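Local coordinates for citryl-CoA lyase (Hydrogenobacter thermophilus, PDB 6HXP) that cleaves citryl-CoA into acetyl-CoA and oxaloacetate, as in the citrate-splitting step of the reductive tricarboxylic acid cycle, at the interface of chains A and B and the interface of chains A and C. Residues are numbered along the deposited sequence; one frame, centred on the assembly and turned at random. Chains: chain A/B/C, Citryl-CoA lyase.

Contact 1: the interface of chains A and B. Residues chain A 79-80, 232, 235; chain B 69, 94, 98-99.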
ATOM      1  N   SER A  79      -1.869  13.895   0.956  1.00 19.76           N
ATOM      2  CA  SER A  79      -1.110  15.144   1.151  1.00 20.00           C
ATOM      3  C   SER A  79       0.283  15.103   0.474  1.00 22.55           C
ATOM      4  O   SER A  79       0.840  16.151   0.074  1.00 23.04           O
ATOM      5  CB  SER A  79      -0.983  15.444   2.637  1.00 21.89           C
ATOM      6  OG  SER A  79      -0.588  16.808   2.852  1.00 26.15           O
ATOM      7  N   GLY A  80       0.868  13.904   0.385  1.00 19.75           N
ATOM      8  CA  GLY A  80       2.134  13.734  -0.299  1.00 19.93           C
ATOM      9  C   GLY A  80       2.029  13.944  -1.812  1.00 21.52           C
ATOM     10  O   GLY A  80       3.058  14.014  -2.503  1.00 21.90           O
ATOM     11  N   PHE A 232       0.981  18.794   0.912  1.00 28.59           N
ATOM     12  CA  PHE A 232       1.971  18.770   1.972  1.00 29.46           C
ATOM     13  C   PHE A 232       1.502  19.466   3.245  1.00 33.88           C
ATOM     14  O   PHE A 232       2.307  19.667   4.150  1.00 35.55           O
ATOM     15  CB  PHE A 232       3.333  19.327   1.492  1.00 32.11           C
ATOM     16  CG  PHE A 232       4.539  18.603   2.067  1.00 33.22           C
ATOM     17  CD1 PHE A 232       4.790  17.279   1.756  1.00 34.49           C
ATOM     18  CD2 PHE A 232       5.419  19.255   2.915  1.00 39.93           C
ATOM     19  CE1 PHE A 232       5.917  16.629   2.263  1.00 35.88           C
ATOM     20  CE2 PHE A 232       6.575  18.611   3.386  1.00 42.48           C
ATOM     21  CZ  PHE A 232       6.790  17.289   3.090  1.00 37.00           C
ATOM     22  N   ARG A 235       1.640  17.639   7.923  1.00 31.33           N
ATOM     23  CA  ARG A 235       2.995  17.497   8.438  1.00 32.55           C
ATOM     24  C   ARG A 235       2.982  18.041   9.841  1.00 37.46           C
ATOM     25  O   ARG A 235       2.169  18.931  10.158  1.00 38.30           O
ATOM     26  CB  ARG A 235       4.008  18.238   7.565  1.00 35.86           C
ATOM     27  CG  ARG A 235       3.830  19.750   7.513  1.00 50.23           C
ATOM     28  CD  ARG A 235       4.946  20.375   6.688  1.00 66.14           C
ATOM     29  NE  ARG A 235       4.883  21.839   6.742  1.00 77.95           N
ATOM     30  CZ  ARG A 235       4.174  22.600   5.910  1.00 87.31           C
ATOM     31  NH1 ARG A 235       4.166  23.919   6.052  1.00 82.79           N
ATOM     32  NH2 ARG A 235       3.474  22.048   4.926  1.00 52.44           N
TER
ATOM     33  N   PRO B  69       4.665  13.638   5.959  1.00 23.15           N
ATOM     34  CA  PRO B  69       3.482  12.759   5.821  1.00 21.79           C
ATOM     35  C   PRO B  69       3.838  11.283   5.647  1.00 21.19           C
ATOM     36  O   PRO B  69       3.035  10.436   6.019  1.00 21.70           O
ATOM     37  CB  PRO B  69       2.731  13.321   4.609  1.00 24.05           C
ATOM     38  CG  PRO B  69       3.672  14.224   3.911  1.00 27.67           C
ATOM     39  CD  PRO B  69       4.659  14.723   4.957  1.00 25.11           C
ATOM     40  N   ALA B  94       3.455   7.622   0.470  1.00 16.98           N
ATOM     41  CA  ALA B  94       3.335   9.071   0.624  1.00 17.50           C
ATOM     42  C   ALA B  94       4.300   9.855  -0.224  1.00 19.62           C
ATOM     43  O   ALA B  94       4.154  11.079  -0.312  1.00 19.47           O
ATOM     44  CB  ALA B  94       3.561   9.464   2.091  1.00 18.39           C
ATOM     45  N   ALA B  98       4.376  15.942  -4.201  1.00 22.86           N
ATOM     46  CA  ALA B  98       4.824  16.959  -3.256  1.00 23.87           C
ATOM     47  C   ALA B  98       5.861  16.442  -2.250  1.00 26.16           C
ATOM     48  O   ALA B  98       6.302  17.183  -1.359  1.00 26.88           O
ATOM     49  CB  ALA B  98       3.617  17.486  -2.496  1.00 25.70           C
ATOM     50  N   HIS B  99       6.262  15.177  -2.363  1.00 22.59           N
ATOM     51  CA  HIS B  99       7.141  14.519  -1.422  1.00 21.47           C
ATOM     52  C   HIS B  99       8.007  13.493  -2.158  1.00 23.08           C
ATOM     53  O   HIS B  99       8.136  12.340  -1.761  1.00 22.26           O
ATOM     54  CB  HIS B  99       6.283  13.915  -0.295  1.00 20.66           C
ATOM     55  CG  HIS B  99       7.003  13.353   0.901  1.00 21.62           C
ATOM     56  ND1 HIS B  99       8.224  13.870   1.335  1.00 23.94           N
ATOM     57  CD2 HIS B  99       6.579  12.452   1.809  1.00 23.38           C
ATOM     58  CE1 HIS B  99       8.495  13.227   2.473  1.00 23.82           C
ATOM     59  NE2 HIS B  99       7.561  12.350   2.777  1.00 23.54           N
TER
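The phenyl ring of A:Phe232 drives its CD1-CE1-CZ side into an angle formed by B:Pro69 and B:His99, and this is where the packing is tight. CE1 sits 3.5 Å from CD of the B:Pro69 pyrrolidine, with the two side chains nearly perpendicular. The same CE1 hangs over one face of the B:His99 imidazole, displaced toward its rim and 3.7 Å from CG. The rings are inclined at 63°, so phenyl edge meets imidazole face. Chi1 of -171° carries the B:His99 ring out toward A:Phe232, and chi2 of 31° turns its face to CE1. Alongside, the backbones are tied together: B:Ala98 N donates to A:Gly80 O at 2.9 Å.

The far side is much looser. A:Arg235 is poorly ordered and gives up no surface to chain B. Its guanidinium turns back on its own chain, where NH2 donates to A:Phe232 O at 2.8 Å and may steady the loop behind the ring. By sequence, B:His99 appears to correspond to an active-site histidine of the citrate synthase family. The contact joins two subunits of the deposited tetramer and, if that match holds, is likely to brace the backbone and one ring face of a catalytic residue.

Contact 2: the interface of chains A and C. Residues chain A 9-10, 17, 19, 24, 40; chain C 62-63, 65.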
ATOM      1  N   ILE A   9     -14.778 -17.454  -8.328  1.00 22.82           N
ATOM      2  CA  ILE A   9     -15.537 -16.253  -8.132  1.00 21.15           C
ATOM      3  C   ILE A   9     -16.217 -15.759  -9.370  1.00 24.80           C
ATOM      4  O   ILE A   9     -17.444 -15.528  -9.367  1.00 25.77           O
ATOM      5  CB  ILE A   9     -14.636 -15.130  -7.538  1.00 22.47           C
ATOM      6  CG1 ILE A   9     -13.968 -15.557  -6.246  1.00 23.76           C
ATOM      7  CG2 ILE A   9     -15.470 -13.831  -7.296  1.00 22.34           C
ATOM      8  CD1 ILE A   9     -12.808 -14.665  -5.852  1.00 22.93           C
ATOM      9  N   THR A  10     -15.456 -15.547 -10.409  1.00 22.78           N
ATOM     10  CA  THR A  10     -15.923 -14.918 -11.644  1.00 23.51           C
ATOM     11  C   THR A  10     -15.326 -15.620 -12.854  1.00 26.74           C
ATOM     12  O   THR A  10     -14.205 -16.099 -12.790  1.00 27.64           O
ATOM     13  CB  THR A  10     -15.458 -13.436 -11.626  1.00 28.04           C
ATOM     14  OG1 THR A  10     -16.056 -12.737 -10.535  1.00 25.22           O
ATOM     15  CG2 THR A  10     -15.720 -12.669 -12.924  1.00 27.01           C
ATOM     16  N   THR A  17     -19.251 -10.977 -18.223  1.00 27.05           N
ATOM     17  CA  THR A  17     -18.848 -11.322 -16.893  1.00 25.23           C
ATOM     18  C   THR A  17     -19.970 -12.080 -16.192  1.00 26.17           C
ATOM     19  O   THR A  17     -21.120 -11.661 -16.209  1.00 26.03           O
ATOM     20  CB  THR A  17     -18.518 -10.057 -16.100  1.00 26.15           C
ATOM     21  OG1 THR A  17     -17.540  -9.254 -16.808  1.00 29.90           O
ATOM     22  CG2 THR A  17     -18.027 -10.353 -14.707  1.00 28.01           C
ATOM     23  N   ILE A  19     -20.699 -13.539 -12.331  1.00 20.59           N
ATOM     24  CA  ILE A  19     -20.328 -13.464 -10.927  1.00 20.28           C
ATOM     25  C   ILE A  19     -20.989 -14.646 -10.218  1.00 21.09           C
ATOM     26  O   ILE A  19     -22.218 -14.649 -10.121  1.00 20.70           O
ATOM     27  CB  ILE A  19     -20.821 -12.141 -10.282  1.00 22.16           C
ATOM     28  CG1 ILE A  19     -20.297 -10.904 -11.022  1.00 24.79           C
ATOM     29  CG2 ILE A  19     -20.448 -12.100  -8.786  1.00 23.24           C
ATOM     30  CD1 ILE A  19     -18.874 -10.666 -10.997  1.00 25.36           C
ATOM     31  N   LEU A  24     -23.542 -10.862 -14.890  1.00 21.04           N
ATOM     32  CA  LEU A  24     -23.445  -9.556 -14.219  1.00 20.60           C
ATOM     33  C   LEU A  24     -24.458  -8.564 -14.781  1.00 23.41           C
ATOM     34  O   LEU A  24     -25.091  -7.861 -13.992  1.00 23.16           O
ATOM     35  CB  LEU A  24     -22.027  -9.027 -14.306  1.00 21.65           C
ATOM     36  CG  LEU A  24     -21.810  -7.660 -13.566  1.00 23.06           C
ATOM     37  CD1 LEU A  24     -22.321  -7.692 -12.145  1.00 22.81           C
ATOM     38  CD2 LEU A  24     -20.347  -7.306 -13.563  1.00 26.63           C
ATOM     39  N   ILE A  40     -21.268 -12.119  -3.977  1.00 18.09           N
ATOM     40  CA  ILE A  40     -19.902 -12.387  -4.369  1.00 18.31           C
ATOM     41  C   ILE A  40     -19.120 -13.020  -3.243  1.00 18.93           C
ATOM     42  O   ILE A  40     -18.234 -13.834  -3.493  1.00 20.48           O
ATOM     43  CB  ILE A  40     -19.218 -11.169  -4.968  1.00 19.61           C
ATOM     44  CG1 ILE A  40     -17.976 -11.658  -5.804  1.00 20.21           C
ATOM     45  CG2 ILE A  40     -18.857 -10.113  -3.937  1.00 19.67           C
ATOM     46  CD1 ILE A  40     -17.437 -10.538  -6.664  1.00 20.50           C
TER
ATOM     47  N   ILE C  62     -18.466  -4.692  -9.853  1.00 19.04           N
ATOM     48  CA  ILE C  62     -18.132  -5.403  -8.619  1.00 18.31           C
ATOM     49  C   ILE C  62     -16.940  -6.339  -8.735  1.00 20.36           C
ATOM     50  O   ILE C  62     -16.177  -6.481  -7.765  1.00 20.57           O
ATOM     51  CB  ILE C  62     -19.370  -6.090  -8.039  1.00 20.74           C
ATOM     52  CG1 ILE C  62     -19.096  -6.453  -6.581  1.00 21.48           C
ATOM     53  CG2 ILE C  62     -19.826  -7.297  -8.854  1.00 22.37           C
ATOM     54  CD1 ILE C  62     -20.338  -6.793  -5.821  1.00 23.79           C
ATOM     55  N   ASP C  63     -16.731  -6.941  -9.912  1.00 19.82           N
ATOM     56  CA  ASP C  63     -15.542  -7.775 -10.105  1.00 19.63           C
ATOM     57  C   ASP C  63     -15.305  -7.977 -11.589  1.00 22.68           C
ATOM     58  O   ASP C  63     -16.223  -7.866 -12.393  1.00 22.42           O
ATOM     59  CB  ASP C  63     -15.646  -9.165  -9.414  1.00 19.93           C
ATOM     60  CG  ASP C  63     -14.284  -9.821  -9.236  1.00 22.88           C
ATOM     61  OD1 ASP C  63     -13.388  -9.184  -8.637  1.00 21.23           O
ATOM     62  OD2 ASP C  63     -14.081 -10.949  -9.794  1.00 23.49           O
ATOM     63  N   GLY C  65     -12.856 -10.639 -12.438  1.00 21.97           N
ATOM     64  CA  GLY C  65     -12.104 -11.873 -12.437  1.00 22.63           C
ATOM     65  C   GLY C  65     -10.664 -11.708 -11.996  1.00 23.13           C
ATOM     66  O   GLY C  65     -10.257 -10.700 -11.418  1.00 21.70           O
TER
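A:Thr10 and C:Asp63 make the polar link. The threonine hydroxyl OG1 donates at 2.8 Å to carboxylate OD2, which accepts on its anti lone pair, the one turned away from the other carboxylate oxygen. OD2 takes a second bond from its own chain: C:Gly65 N lies 2.9 Å from C:Asp63 OD2 but comes from above the carboxylate plane, 67° out of it. One donor near the plane and one over it should hinder rotation of the carboxylate. On A:Thr10, chi1 of -63° sets OG1 beside the backbone N and leaves the methyl CG2 to pack on C:Gly65 CA at 3.7 Å.

Apolar contacts bear on the stem of the aspartate from two directions. A:Ile40 CD1 presses on C:Asp63 CB at 3.6 Å, its side chain running across the aspartate, while A:Ile19 CD1 reaches the same CB at 3.9 Å. C:Ile62 runs antiparallel to A:Ile40, and its CG2 touches A:Leu24 CD1. Replacing C:Asp63 with an alanine would probably leave the A:Thr10 hydroxyl and C:Gly65 N without their shared acceptor.

In the fold, the chain C loop joining helices 48-60 and 69-79 inserts between strands 10-13 and 16-19 of chain A and its helix 33-42.

Contact 3: the interface of chains A and C. Residues chain A 41, 208, 211-212; chain C 215-216, 219.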
ATOM      1  N   LEU A  41     -19.422 -12.628  -1.998  1.00 18.32           N
ATOM      2  CA  LEU A  41     -18.697 -13.171  -0.842  1.00 18.51           C
ATOM      3  C   LEU A  41     -19.157 -14.562  -0.444  1.00 21.69           C
ATOM      4  O   LEU A  41     -18.333 -15.412  -0.096  1.00 22.51           O
ATOM      5  CB  LEU A  41     -18.795 -12.243   0.347  1.00 19.20           C
ATOM      6  CG  LEU A  41     -18.215 -10.845   0.166  1.00 20.50           C
ATOM      7  CD1 LEU A  41     -18.420 -10.017   1.417  1.00 22.07           C
ATOM      8  CD2 LEU A  41     -16.741 -10.922  -0.240  1.00 21.32           C
ATOM      9  N   GLY A 208     -13.212  -8.270   6.015  1.00 20.85           N
ATOM     10  CA  GLY A 208     -13.780  -7.903   4.722  1.00 21.12           C
ATOM     11  C   GLY A 208     -14.990  -7.033   4.812  1.00 22.30           C
ATOM     12  O   GLY A 208     -15.167  -6.113   4.009  1.00 21.30           O
ATOM     13  N   ILE A 211     -13.826  -3.537   5.730  1.00 19.25           N
ATOM     14  CA  ILE A 211     -13.196  -2.856   4.609  1.00 18.88           C
ATOM     15  C   ILE A 211     -14.208  -2.366   3.617  1.00 20.92           C
ATOM     16  O   ILE A 211     -14.168  -1.224   3.152  1.00 20.81           O
ATOM     17  CB  ILE A 211     -12.199  -3.822   3.932  1.00 20.39           C
ATOM     18  CG1 ILE A 211     -11.005  -4.141   4.861  1.00 22.72           C
ATOM     19  CG2 ILE A 211     -11.688  -3.210   2.593  1.00 23.36           C
ATOM     20  CD1 ILE A 211     -10.298  -5.358   4.513  1.00 26.07           C
ATOM     21  N   ILE A 212     -15.140  -3.239   3.213  1.00 18.51           N
ATOM     22  CA  ILE A 212     -16.126  -2.866   2.212  1.00 17.59           C
ATOM     23  C   ILE A 212     -16.981  -1.687   2.705  1.00 20.27           C
ATOM     24  O   ILE A 212     -17.247  -0.779   1.924  1.00 20.55           O
ATOM     25  CB  ILE A 212     -17.010  -4.078   1.882  1.00 19.81           C
ATOM     26  CG1 ILE A 212     -16.208  -5.103   1.126  1.00 19.38           C
ATOM     27  CG2 ILE A 212     -18.274  -3.656   1.080  1.00 20.55           C
ATOM     28  CD1 ILE A 212     -16.859  -6.511   1.067  1.00 19.57           C
TER
ATOM     29  N   VAL C 215     -13.951  -3.046  -4.592  1.00 17.80           N
ATOM     30  CA  VAL C 215     -13.366  -3.603  -3.366  1.00 16.75           C
ATOM     31  C   VAL C 215     -14.056  -4.898  -2.924  1.00 18.19           C
ATOM     32  O   VAL C 215     -13.340  -5.796  -2.480  1.00 18.66           O
ATOM     33  CB  VAL C 215     -13.311  -2.515  -2.255  1.00 19.28           C
ATOM     34  CG1 VAL C 215     -13.299  -3.121  -0.853  1.00 22.28           C
ATOM     35  CG2 VAL C 215     -12.069  -1.654  -2.460  1.00 20.21           C
ATOM     36  N   PRO C 216     -15.380  -5.084  -3.035  1.00 18.24           N
ATOM     37  CA  PRO C 216     -15.940  -6.386  -2.677  1.00 18.02           C
ATOM     38  C   PRO C 216     -15.324  -7.527  -3.491  1.00 18.59           C
ATOM     39  O   PRO C 216     -15.082  -8.585  -2.940  1.00 19.24           O
ATOM     40  CB  PRO C 216     -17.423  -6.234  -2.937  1.00 19.20           C
ATOM     41  CG  PRO C 216     -17.681  -4.738  -2.761  1.00 20.25           C
ATOM     42  CD  PRO C 216     -16.437  -4.107  -3.357  1.00 19.67           C
ATOM     43  N   VAL C 219     -11.918  -8.217  -2.035  1.00 16.82           N
ATOM     44  CA  VAL C 219     -12.047  -8.997  -0.807  1.00 16.44           C
ATOM     45  C   VAL C 219     -12.272 -10.458  -1.134  1.00 17.33           C
ATOM     46  O   VAL C 219     -11.650 -11.352  -0.532  1.00 18.67           O
ATOM     47  CB  VAL C 219     -13.212  -8.437   0.052  1.00 17.71           C
ATOM     48  CG1 VAL C 219     -13.547  -9.405   1.186  1.00 17.96           C
ATOM     49  CG2 VAL C 219     -12.862  -7.055   0.632  1.00 17.92           C
TER
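One face of the gently puckered C:Pro216 pyrrolidine, the ring of this patch, is covered by the side chain of A:Ile212. CG1 of the isoleucine lies nearly over the middle of the ring. CD1 continues toward one edge, 3.9 Å from C:Pro216 CA, and the branch methyl CG2 overhangs another edge, 4.0 Å from C:Pro216 CG. The isoleucine lies spread over the ring because its chain is extended (chi2 164°) and its two branches diverge above the proline.

This is a helix-against-helix contact of the citrate synthase fold: helix 206-228 of chain A packs on the same helix of chain C. C:Val215 and C:Val219, one helical turn apart, extend the surface beside the proline. C:Val219 divides its two methyls between different partners. CG1, anti to the backbone N (chi1 168°), fits against the bare A:Gly208 CA at 3.8 Å and also meets A:Leu41 CD2 at 3.8 Å. CG2 turns instead to A:Ile212 CG1, 3.9 Å away. The missing side chain at A:Gly208 lets the valine methyl come right up to the helix backbone.

C:Val215 makes its contacts here through CG1. It reaches A:Ile211 CG2 at 3.8 Å, the side chains being roughly perpendicular, and also touches A:Ile212 CG1. A:Leu41, from helix 33-42, closes the far end of the patch. A:Leu41 CD2 lies 3.9 Å from the backbone carbonyl C:Pro216 O.

Contact 4: the interface of chains A and C. Residues chain A 33, 62, 212, 216; chain C 33, 37, 40, 212.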
ATOM      1  N   PHE A  33     -26.545  -3.097  -4.319  1.00 19.14           N
ATOM      2  CA  PHE A  33     -25.104  -3.299  -4.139  1.00 18.06           C
ATOM      3  C   PHE A  33     -24.840  -4.231  -2.946  1.00 19.79           C
ATOM      4  O   PHE A  33     -24.055  -5.147  -3.061  1.00 19.08           O
ATOM      5  CB  PHE A  33     -24.428  -1.951  -3.993  1.00 18.55           C
ATOM      6  CG  PHE A  33     -22.931  -1.972  -3.880  1.00 17.80           C
ATOM      7  CD1 PHE A  33     -22.166  -2.774  -4.713  1.00 18.79           C
ATOM      8  CD2 PHE A  33     -22.284  -1.138  -2.984  1.00 19.52           C
ATOM      9  CE1 PHE A  33     -20.769  -2.724  -4.656  1.00 20.15           C
ATOM     10  CE2 PHE A  33     -20.881  -1.109  -2.914  1.00 20.83           C
ATOM     11  CZ  PHE A  33     -20.149  -1.922  -3.740  1.00 19.97           C
ATOM     12  N   ILE A  62     -19.725   2.956   7.891  1.00 19.04           N
ATOM     13  CA  ILE A  62     -19.333   3.700   6.694  1.00 18.31           C
ATOM     14  C   ILE A  62     -18.248   4.739   6.927  1.00 20.36           C
ATOM     15  O   ILE A  62     -17.406   4.954   6.040  1.00 20.57           O
ATOM     16  CB  ILE A  62     -20.562   4.275   5.987  1.00 20.74           C
ATOM     17  CG1 ILE A  62     -20.175   4.668   4.563  1.00 21.48           C
ATOM     18  CG2 ILE A  62     -21.206   5.432   6.745  1.00 22.37           C
ATOM     19  CD1 ILE A  62     -21.357   4.898   3.679  1.00 23.79           C
ATOM     20  N   ILE A 212     -15.140  -3.239   3.213  1.00 18.51           N
ATOM     21  CA  ILE A 212     -16.126  -2.866   2.212  1.00 17.59           C
ATOM     22  C   ILE A 212     -16.981  -1.687   2.705  1.00 20.27           C
ATOM     23  O   ILE A 212     -17.247  -0.779   1.924  1.00 20.55           O
ATOM     24  CB  ILE A 212     -17.010  -4.078   1.882  1.00 19.81           C
ATOM     25  CG1 ILE A 212     -16.208  -5.103   1.126  1.00 19.38           C
ATOM     26  CG2 ILE A 212     -18.274  -3.656   1.080  1.00 20.55           C
ATOM     27  CD1 ILE A 212     -16.859  -6.511   1.067  1.00 19.57           C
ATOM     28  N   PRO A 216     -16.006   3.657   1.422  1.00 18.24           N
ATOM     29  CA  PRO A 216     -16.643   4.905   1.003  1.00 18.02           C
ATOM     30  C   PRO A 216     -16.219   6.094   1.870  1.00 18.59           C
ATOM     31  O   PRO A 216     -16.018   7.171   1.342  1.00 19.24           O
ATOM     32  CB  PRO A 216     -18.124   4.618   1.110  1.00 19.20           C
ATOM     33  CG  PRO A 216     -18.226   3.106   0.916  1.00 20.25           C
ATOM     34  CD  PRO A 216     -16.998   2.588   1.639  1.00 19.67           C
TER
ATOM     35  N   PHE C  33     -27.018   0.663   1.567  1.00 19.14           N
ATOM     36  CA  PHE C  33     -25.591   0.995   1.534  1.00 18.06           C
ATOM     37  C   PHE C  33     -25.292   1.952   0.370  1.00 19.79           C
ATOM     38  O   PHE C  33     -24.608   2.935   0.561  1.00 19.08           O
ATOM     39  CB  PHE C  33     -24.784  -0.285   1.464  1.00 18.55           C
ATOM     40  CG  PHE C  33     -23.291  -0.129   1.505  1.00 17.80           C
ATOM     41  CD1 PHE C  33     -22.691   0.735   2.408  1.00 18.79           C
ATOM     42  CD2 PHE C  33     -22.484  -0.896   0.684  1.00 19.52           C
ATOM     43  CE1 PHE C  33     -21.297   0.812   2.494  1.00 20.15           C
ATOM     44  CE2 PHE C  33     -21.084  -0.799   0.758  1.00 20.83           C
ATOM     45  CZ  PHE C  33     -20.516   0.074   1.650  1.00 19.97           C
ATOM     46  N   ILE C  37     -23.686   5.636   0.599  1.00 17.91           N
ATOM     47  CA  ILE C  37     -22.517   6.018  -0.179  1.00 17.29           C
ATOM     48  C   ILE C  37     -22.760   7.334  -0.910  1.00 19.44           C
ATOM     49  O   ILE C  37     -21.924   8.230  -0.905  1.00 18.98           O
ATOM     50  CB  ILE C  37     -22.182   4.888  -1.165  1.00 18.25           C
ATOM     51  CG1 ILE C  37     -21.614   3.689  -0.377  1.00 18.23           C
ATOM     52  CG2 ILE C  37     -21.189   5.353  -2.225  1.00 19.11           C
ATOM     53  CD1 ILE C  37     -21.625   2.378  -1.143  1.00 19.20           C
ATOM     54  N   ILE C  40     -22.572  10.127   1.724  1.00 18.09           N
ATOM     55  CA  ILE C  40     -21.283  10.515   2.252  1.00 18.31           C
ATOM     56  C   ILE C  40     -20.450  11.221   1.210  1.00 18.93           C
ATOM     57  O   ILE C  40     -19.672  12.111   1.545  1.00 20.48           O
ATOM     58  CB  ILE C  40     -20.557   9.362   2.925  1.00 19.61           C
ATOM     59  CG1 ILE C  40     -19.456   9.956   3.881  1.00 20.21           C
ATOM     60  CG2 ILE C  40     -19.998   8.348   1.940  1.00 19.67           C
ATOM     61  CD1 ILE C  40     -18.909   8.886   4.796  1.00 20.50           C
ATOM     62  N   ILE C 212     -14.962   1.870  -4.760  1.00 18.51           N
ATOM     63  CA  ILE C 212     -16.008   1.406  -3.863  1.00 17.59           C
ATOM     64  C   ILE C 212     -16.698   0.156  -4.436  1.00 20.27           C
ATOM     65  O   ILE C 212     -16.959  -0.775  -3.682  1.00 20.55           O
ATOM     66  CB  ILE C 212     -17.028   2.531  -3.631  1.00 19.81           C
ATOM     67  CG1 ILE C 212     -16.402   3.621  -2.801  1.00 19.38           C
ATOM     68  CG2 ILE C 212     -18.323   1.993  -2.961  1.00 20.55           C
ATOM     69  CD1 ILE C 212     -17.181   4.964  -2.816  1.00 19.57           C
TER
HETATM   70  O   HOH W   1     -16.315  -0.744  -0.839  0.50 93.89           O
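Water 1 bridges two backbone carbonyls across the interface, lying 2.9 Å from A:Ile212 O and 2.9 Å from C:Ile212 O. Its even placing fits the two-fold relation of the chains. Each carbonyl oxygen is also approached by a phenyl edge from the other subunit: C:Phe33 CZ comes to 3.4 Å from A:Ile212 O, and A:Phe33 does the same to C:Ile212 O. A ring C-H directed at the oxygen is likely to be mildly favourable there.

The two phenylalanines meet each other along their CD2-CE2 edges, CD2 to CD2 at 3.7 Å. Their planes are almost parallel but offset laterally, so the rings lie edge beside edge and do not stack. With chi1 at -177°, CG of C:Phe33 stands opposite the backbone N and the ring reaches across to chain A. There CZ also packs on A:Pro216 CG at 3.9 Å, while C:Ile37 CD1 of its own chain caps one ring face over the centre. An alanine in place of C:Phe33 would probably open a gap beside A:Pro216 and deprive A:Phe33 of its partner edge.

C:Ile37 completes the packing round A:Pro216, its CG1 3.7 Å from A:Pro216 CG. Farther out, A:Ile62 CD1 ends 3.9 Å from the backbone atom C:Ile37 N.

Contacts 2, 3 and 4 belong to one two-fold A-C interface. Between C-alpha centres, contact 3 is about 13 Å from contact 2 and about 11 Å from contact 4, while contact 2 and contact 4 are about 18 Å apart. A:Ile212 serves both contact 3 and contact 4, helix 206-228 runs through those two, and helix 33-42 enters all three, so a shift of that helix would probably be felt across the interface. Contact 1 stands apart, about 36 Å from contact 2 and about 26 Å from contact 4, and faces chain B. Chain A thus uses separate surfaces for two neighbours, consistent with the deposited tetramer.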